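Local coordinates for protein tumor necrosis factor receptor superfamily member 11B (Mus musculus, PDB 4E4D) that acts as a secreted decoy receptor for the cytokine RANKL, neutralising its role in osteoclast formation and inhibiting osteoclast activation, at residues Y10-C23 with L29-C41. Residues are numbered along the deposited sequence; the frame is centred on the assembly and turned at random.
Sequences YDPETGHQLLCDKC and LKQHCTVRRKTLC
The carbonyl oxygen of D21 takes a hydrogen bond from the hydroxyl of T39, OG1 to O 2.6 Å, the donor lying in the carbonyl plane on a lone pair (C=O...OG1 144°). One torsion gives T39 two tasks: with OG1 beside its own backbone N (chi1 -66°), CG2 is turned to the C23 sulfur, 3.9 Å from SG. A valine here would probably leave the D21 carbonyl without its side-chain donor, weakening the tie between the segments beside the disulfides.

Those disulfides, C20–C33 and C23–C41, interlace along the chain and clamp residues 10-23 onto the 29-41 hairpin, the linkage of a cysteine-rich module of the TNF receptor family. L29 fills in beside the second of these, its CB 3.6 Å from SG of C23. Its two methyl branches part company: CD1 packs against the phenol end of Y10, 4.1 Å from CZ, whereas CD2 lies over one face of the H32 ring, toward its rim. H32 crosses Y10 at about a right angle and brings ND1 to the edge of the tyrosine ring, where its bond to OH is weak, 3.2 Å and bent to 122°. P12 runs past the imidazole in the opposite sense, CB 3.9 Å from ND1.

Near the T39 bond, the extended K38 chain lays its CE against the D21 carboxylate; NZ stays 4.2 Å from OD1, too far for a salt bridge, though the opposite charges probably attract. Backbone bonds from C23 to H54 and from L29 to S56 join this first repeat to the second. With little regular secondary structure, the repeat illustrates how covalent cross-links, supplemented by a threonine hydroxyl and a few apolar contacts, can hold a small receptor module in shape.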
loop_
_atom_site.group_PDB
_atom_site.type_symbol
_atom_site.label_atom_id
_atom_site.label_comp_id
_atom_site.label_asym_id
_atom_site.label_seq_id
_atom_site.Cartn_x
_atom_site.Cartn_y
_atom_site.Cartn_z
ATOM N N TYR B 10 -27.727 -24.796 -17.287
ATOM C CA TYR B 10 -26.624 -24.206 -18.042
ATOM C C TYR B 10 -26.140 -25.289 -19.005
ATOM O O TYR B 10 -26.867 -26.248 -19.252
ATOM C CB TYR B 10 -25.500 -23.747 -17.110
ATOM C CG TYR B 10 -24.698 -24.876 -16.504
ATOM C CD1 TYR B 10 -25.243 -25.690 -15.521
ATOM C CD2 TYR B 10 -23.392 -25.123 -16.908
ATOM C CE1 TYR B 10 -24.516 -26.723 -14.965
ATOM C CE2 TYR B 10 -22.655 -26.152 -16.355
ATOM C CZ TYR B 10 -23.222 -26.948 -15.385
ATOM O OH TYR B 10 -22.496 -27.977 -14.832
ATOM N N ASP B 11 -24.932 -25.159 -19.549
ATOM C CA ASP B 11 -24.447 -26.162 -20.499
ATOM C C ASP B 11 -22.932 -26.171 -20.730
ATOM O O ASP B 11 -22.367 -25.191 -21.215
ATOM C CB ASP B 11 -25.155 -25.985 -21.844
ATOM C CG ASP B 11 -25.160 -24.544 -22.319
ATOM O OD1 ASP B 11 -24.417 -23.721 -21.745
ATOM O OD2 ASP B 11 -25.907 -24.234 -23.271
ATOM N N PRO B 12 -22.270 -27.288 -20.379
ATOM C CA PRO B 12 -20.876 -27.541 -20.759
ATOM C C PRO B 12 -20.792 -28.385 -22.032
ATOM O O PRO B 12 -21.817 -28.608 -22.676
ATOM C CB PRO B 12 -20.339 -28.324 -19.563
ATOM C CG PRO B 12 -21.515 -29.105 -19.091
ATOM C CD PRO B 12 -22.741 -28.262 -19.378
ATOM N N GLU B 13 -19.596 -28.848 -22.387
ATOM C CA GLU B 13 -19.423 -29.681 -23.577
ATOM C C GLU B 13 -18.117 -30.473 -23.557
ATOM O O GLU B 13 -17.110 -30.024 -23.009
ATOM C CB GLU B 13 -19.462 -28.818 -24.842
ATOM C CG GLU B 13 -19.158 -29.588 -26.123
ATOM C CD GLU B 13 -18.868 -28.680 -27.302
ATOM O OE1 GLU B 13 -19.422 -27.562 -27.345
ATOM O OE2 GLU B 13 -18.078 -29.083 -28.184
ATOM N N THR B 14 -18.153 -31.658 -24.161
ATOM C CA THR B 14 -16.947 -32.442 -24.411
ATOM C C THR B 14 -17.111 -33.247 -25.699
ATOM O O THR B 14 -16.437 -32.983 -26.695
ATOM C CB THR B 14 -16.634 -33.405 -23.253
ATOM O OG1 THR B 14 -16.423 -32.659 -22.047
ATOM C CG2 THR B 14 -15.388 -34.225 -23.565
ATOM N N GLY B 15 -18.008 -34.229 -25.669
ATOM C CA GLY B 15 -18.318 -35.021 -26.847
ATOM C C GLY B 15 -19.488 -34.436 -27.615
ATOM O O GLY B 15 -19.668 -34.711 -28.802
ATOM N N HIS B 16 -20.289 -33.631 -26.925
ATOM C CA HIS B 16 -21.437 -32.972 -27.529
ATOM C C HIS B 16 -22.073 -32.045 -26.499
ATOM O O HIS B 16 -22.413 -32.473 -25.397
ATOM C CB HIS B 16 -22.454 -34.007 -28.013
ATOM C CG HIS B 16 -23.783 -33.421 -28.372
ATOM N ND1 HIS B 16 -23.912 -32.190 -28.975
ATOM C CD2 HIS B 16 -25.041 -33.896 -28.211
ATOM C CE1 HIS B 16 -25.193 -31.930 -29.171
ATOM N NE2 HIS B 16 -25.898 -32.949 -28.717
ATOM N N GLN B 17 -22.223 -30.772 -26.853
ATOM C CA GLN B 17 -22.750 -29.781 -25.921
ATOM C C GLN B 17 -24.168 -30.139 -25.489
ATOM O O GLN B 17 -24.987 -30.564 -26.303
ATOM C CB GLN B 17 -22.732 -28.389 -26.556
ATOM C CG GLN B 17 -23.095 -27.271 -25.597
ATOM C CD GLN B 17 -22.951 -25.900 -26.223
ATOM O OE1 GLN B 17 -22.676 -25.774 -27.416
ATOM N NE2 GLN B 17 -23.131 -24.861 -25.417
ATOM N N LEU B 18 -24.451 -29.964 -24.202
ATOM C CA LEU B 18 -25.761 -30.298 -23.655
ATOM C C LEU B 18 -26.035 -29.482 -22.400
ATOM O O LEU B 18 -25.107 -29.016 -21.738
ATOM C CB LEU B 18 -25.846 -31.790 -23.326
ATOM C CG LEU B 18 -25.060 -32.272 -22.101
ATOM C CD1 LEU B 18 -25.504 -33.674 -21.714
ATOM C CD2 LEU B 18 -23.561 -32.246 -22.355
ATOM N N LEU B 19 -27.311 -29.319 -22.071
ATOM C CA LEU B 19 -27.697 -28.568 -20.884
ATOM C C LEU B 19 -27.838 -29.496 -19.681
ATOM O O LEU B 19 -28.001 -30.705 -19.836
ATOM C CB LEU B 19 -28.996 -27.789 -21.127
ATOM C CG LEU B 19 -30.242 -28.568 -21.556
ATOM C CD1 LEU B 19 -30.903 -29.272 -20.379
ATOM C CD2 LEU B 19 -31.227 -27.637 -22.240
ATOM N N CYS B 20 -27.763 -28.925 -18.484
ATOM C CA CYS B 20 -27.868 -29.708 -17.261
ATOM C C CYS B 20 -28.103 -28.813 -16.047
ATOM O O CYS B 20 -27.861 -27.607 -16.095
ATOM C CB CYS B 20 -26.610 -30.557 -17.064
ATOM S SG CYS B 20 -25.063 -29.626 -17.123
ATOM N N ASP B 21 -28.573 -29.419 -14.962
ATOM C CA ASP B 21 -28.997 -28.679 -13.779
ATOM C C ASP B 21 -27.847 -27.998 -13.043
ATOM O O ASP B 21 -26.756 -28.552 -12.917
ATOM C CB ASP B 21 -29.732 -29.615 -12.819
ATOM C CG ASP B 21 -31.027 -30.142 -13.400
ATOM O OD1 ASP B 21 -30.973 -31.106 -14.192
ATOM O OD2 ASP B 21 -32.097 -29.592 -13.065
ATOM N N LYS B 22 -28.112 -26.788 -12.561
ATOM C CA LYS B 22 -27.181 -26.084 -11.692
ATOM C C LYS B 22 -27.244 -26.700 -10.302
ATOM O O LYS B 22 -28.131 -27.503 -10.011
ATOM C CB LYS B 22 -27.543 -24.600 -11.605
ATOM C CG LYS B 22 -27.460 -23.845 -12.921
ATOM C CD LYS B 22 -27.670 -22.354 -12.704
ATOM C CE LYS B 22 -27.584 -21.575 -14.007
ATOM N NZ LYS B 22 -27.679 -20.104 -13.781
ATOM N N CYS B 23 -26.304 -26.322 -9.442
ATOM C CA CYS B 23 -26.304 -26.796 -8.064
ATOM C C CYS B 23 -27.148 -25.886 -7.184
ATOM O O CYS B 23 -27.058 -24.663 -7.269
ATOM C CB CYS B 23 -24.876 -26.885 -7.522
ATOM S SG CYS B 23 -23.960 -28.328 -8.111
ATOM N N LEU B 29 -20.736 -27.535 -6.943
ATOM C CA LEU B 29 -20.586 -28.441 -8.077
ATOM C C LEU B 29 -19.271 -29.205 -7.981
ATOM O O LEU B 29 -18.200 -28.605 -7.946
ATOM C CB LEU B 29 -20.640 -27.649 -9.384
ATOM C CG LEU B 29 -20.761 -28.447 -10.683
ATOM C CD1 LEU B 29 -21.236 -27.538 -11.803
ATOM C CD2 LEU B 29 -19.441 -29.101 -11.063
ATOM N N LYS B 30 -19.353 -30.531 -7.937
ATOM C CA LYS B 30 -18.152 -31.357 -7.858
ATOM C C LYS B 30 -17.836 -32.032 -9.194
ATOM O O LYS B 30 -16.671 -32.263 -9.515
ATOM C CB LYS B 30 -18.283 -32.407 -6.755
ATOM C CG LYS B 30 -16.953 -33.032 -6.374
ATOM C CD LYS B 30 -17.073 -33.934 -5.158
ATOM C CE LYS B 30 -15.700 -34.297 -4.606
ATOM N NZ LYS B 30 -14.819 -34.928 -5.627
ATOM N N GLN B 31 -18.873 -32.352 -9.962
ATOM C CA GLN B 31 -18.693 -32.942 -11.287
ATOM C C GLN B 31 -19.825 -32.548 -12.229
ATOM O O GLN B 31 -21.002 -32.681 -11.894
ATOM C CB GLN B 31 -18.599 -34.466 -11.192
ATOM C CG GLN B 31 -17.319 -34.961 -10.545
ATOM C CD GLN B 31 -17.148 -36.464 -10.649
ATOM O OE1 GLN B 31 -18.110 -37.199 -10.873
ATOM N NE2 GLN B 31 -15.914 -36.927 -10.487
ATOM N N HIS B 32 -19.456 -32.069 -13.414
ATOM C CA HIS B 32 -20.426 -31.644 -14.414
ATOM C C HIS B 32 -21.332 -32.793 -14.824
ATOM O O HIS B 32 -21.007 -33.962 -14.613
ATOM C CB HIS B 32 -19.710 -31.115 -15.653
ATOM C CG HIS B 32 -18.982 -29.828 -15.426
ATOM N ND1 HIS B 32 -19.510 -28.605 -15.776
ATOM C CD2 HIS B 32 -17.769 -29.574 -14.882
ATOM C CE1 HIS B 32 -18.652 -27.651 -15.460
ATOM N NE2 HIS B 32 -17.587 -28.212 -14.916
ATOM N N CYS B 33 -22.465 -32.455 -15.424
ATOM C CA CYS B 33 -23.386 -33.465 -15.912
ATOM C C CYS B 33 -22.817 -34.143 -17.148
ATOM O O CYS B 33 -22.377 -33.478 -18.086
ATOM C CB CYS B 33 -24.729 -32.833 -16.260
ATOM S SG CYS B 33 -24.625 -31.564 -17.544
ATOM N N THR B 34 -22.823 -35.470 -17.141
ATOM C CA THR B 34 -22.421 -36.235 -18.310
ATOM C C THR B 34 -23.672 -36.739 -19.012
ATOM O O THR B 34 -24.767 -36.695 -18.452
ATOM C CB THR B 34 -21.527 -37.429 -17.931
ATOM O OG1 THR B 34 -22.275 -38.368 -17.148
ATOM C CG2 THR B 34 -20.317 -36.959 -17.139
ATOM N N VAL B 35 -23.512 -37.210 -20.243
ATOM C CA VAL B 35 -24.631 -37.764 -20.992
ATOM C C VAL B 35 -25.342 -38.833 -20.166
ATOM O O VAL B 35 -26.526 -39.102 -20.367
ATOM C CB VAL B 35 -24.163 -38.379 -22.323
ATOM C CG1 VAL B 35 -23.210 -39.536 -22.068
ATOM C CG2 VAL B 35 -25.358 -38.834 -23.152
ATOM N N ARG B 36 -24.613 -39.430 -19.227
ATOM C CA ARG B 36 -25.138 -40.529 -18.428
ATOM C C ARG B 36 -25.621 -40.065 -17.053
ATOM O O ARG B 36 -26.625 -40.565 -16.543
ATOM C CB ARG B 36 -24.062 -41.604 -18.262
ATOM C CG ARG B 36 -24.601 -42.996 -17.978
ATOM C CD ARG B 36 -23.475 -44.008 -17.791
ATOM N NE ARG B 36 -22.777 -43.832 -16.518
ATOM C CZ ARG B 36 -21.707 -43.062 -16.330
ATOM N NH1 ARG B 36 -21.178 -42.371 -17.335
ATOM N NH2 ARG B 36 -21.159 -42.978 -15.126
ATOM N N ARG B 37 -24.909 -39.113 -16.457
ATOM C CA ARG B 37 -25.213 -38.674 -15.096
ATOM C C ARG B 37 -25.690 -37.227 -15.020
ATOM O O ARG B 37 -25.349 -36.397 -15.863
ATOM C CB ARG B 37 -23.990 -38.837 -14.195
ATOM C CG ARG B 37 -23.530 -40.271 -14.025
ATOM C CD ARG B 37 -22.588 -40.398 -12.845
ATOM N NE ARG B 37 -23.258 -40.079 -11.587
ATOM C CZ ARG B 37 -22.649 -40.008 -10.408
ATOM N NH1 ARG B 37 -21.345 -40.232 -10.314
ATOM N NH2 ARG B 37 -23.346 -39.709 -9.320
ATOM N N LYS B 38 -26.476 -36.941 -13.987
ATOM C CA LYS B 38 -26.951 -35.592 -13.714
ATOM C C LYS B 38 -25.869 -34.828 -12.958
ATOM O O LYS B 38 -24.977 -35.436 -12.367
ATOM C CB LYS B 38 -28.235 -35.657 -12.884
ATOM C CG LYS B 38 -28.907 -34.317 -12.636
ATOM C CD LYS B 38 -30.181 -34.488 -11.818
ATOM C CE LYS B 38 -30.865 -33.155 -11.556
ATOM N NZ LYS B 38 -32.122 -33.315 -10.772
ATOM N N THR B 39 -25.944 -33.502 -12.977
ATOM C CA THR B 39 -24.952 -32.676 -12.296
ATOM C C THR B 39 -24.757 -33.154 -10.862
ATOM O O THR B 39 -25.714 -33.245 -10.095
ATOM C CB THR B 39 -25.364 -31.190 -12.270
ATOM O OG1 THR B 39 -25.373 -30.667 -13.603
ATOM C CG2 THR B 39 -24.391 -30.378 -11.425
ATOM N N LEU B 40 -23.514 -33.463 -10.509
ATOM C CA LEU B 40 -23.195 -33.909 -9.160
ATOM C C LEU B 40 -22.999 -32.713 -8.238
ATOM O O LEU B 40 -22.140 -31.865 -8.477
ATOM C CB LEU B 40 -21.932 -34.770 -9.162
ATOM C CG LEU B 40 -21.486 -35.268 -7.785
ATOM C CD1 LEU B 40 -22.522 -36.206 -7.187
ATOM C CD2 LEU B 40 -20.130 -35.947 -7.871
ATOM N N CYS B 41 -23.801 -32.653 -7.181
ATOM C CA CYS B 41 -23.729 -31.553 -6.230
ATOM C C CYS B 41 -23.533 -32.085 -4.817
ATOM O O CYS B 41 -24.221 -33.013 -4.390
ATOM C CB CYS B 41 -24.994 -30.699 -6.311
ATOM S SG CYS B 41 -25.230 -29.907 -7.920
#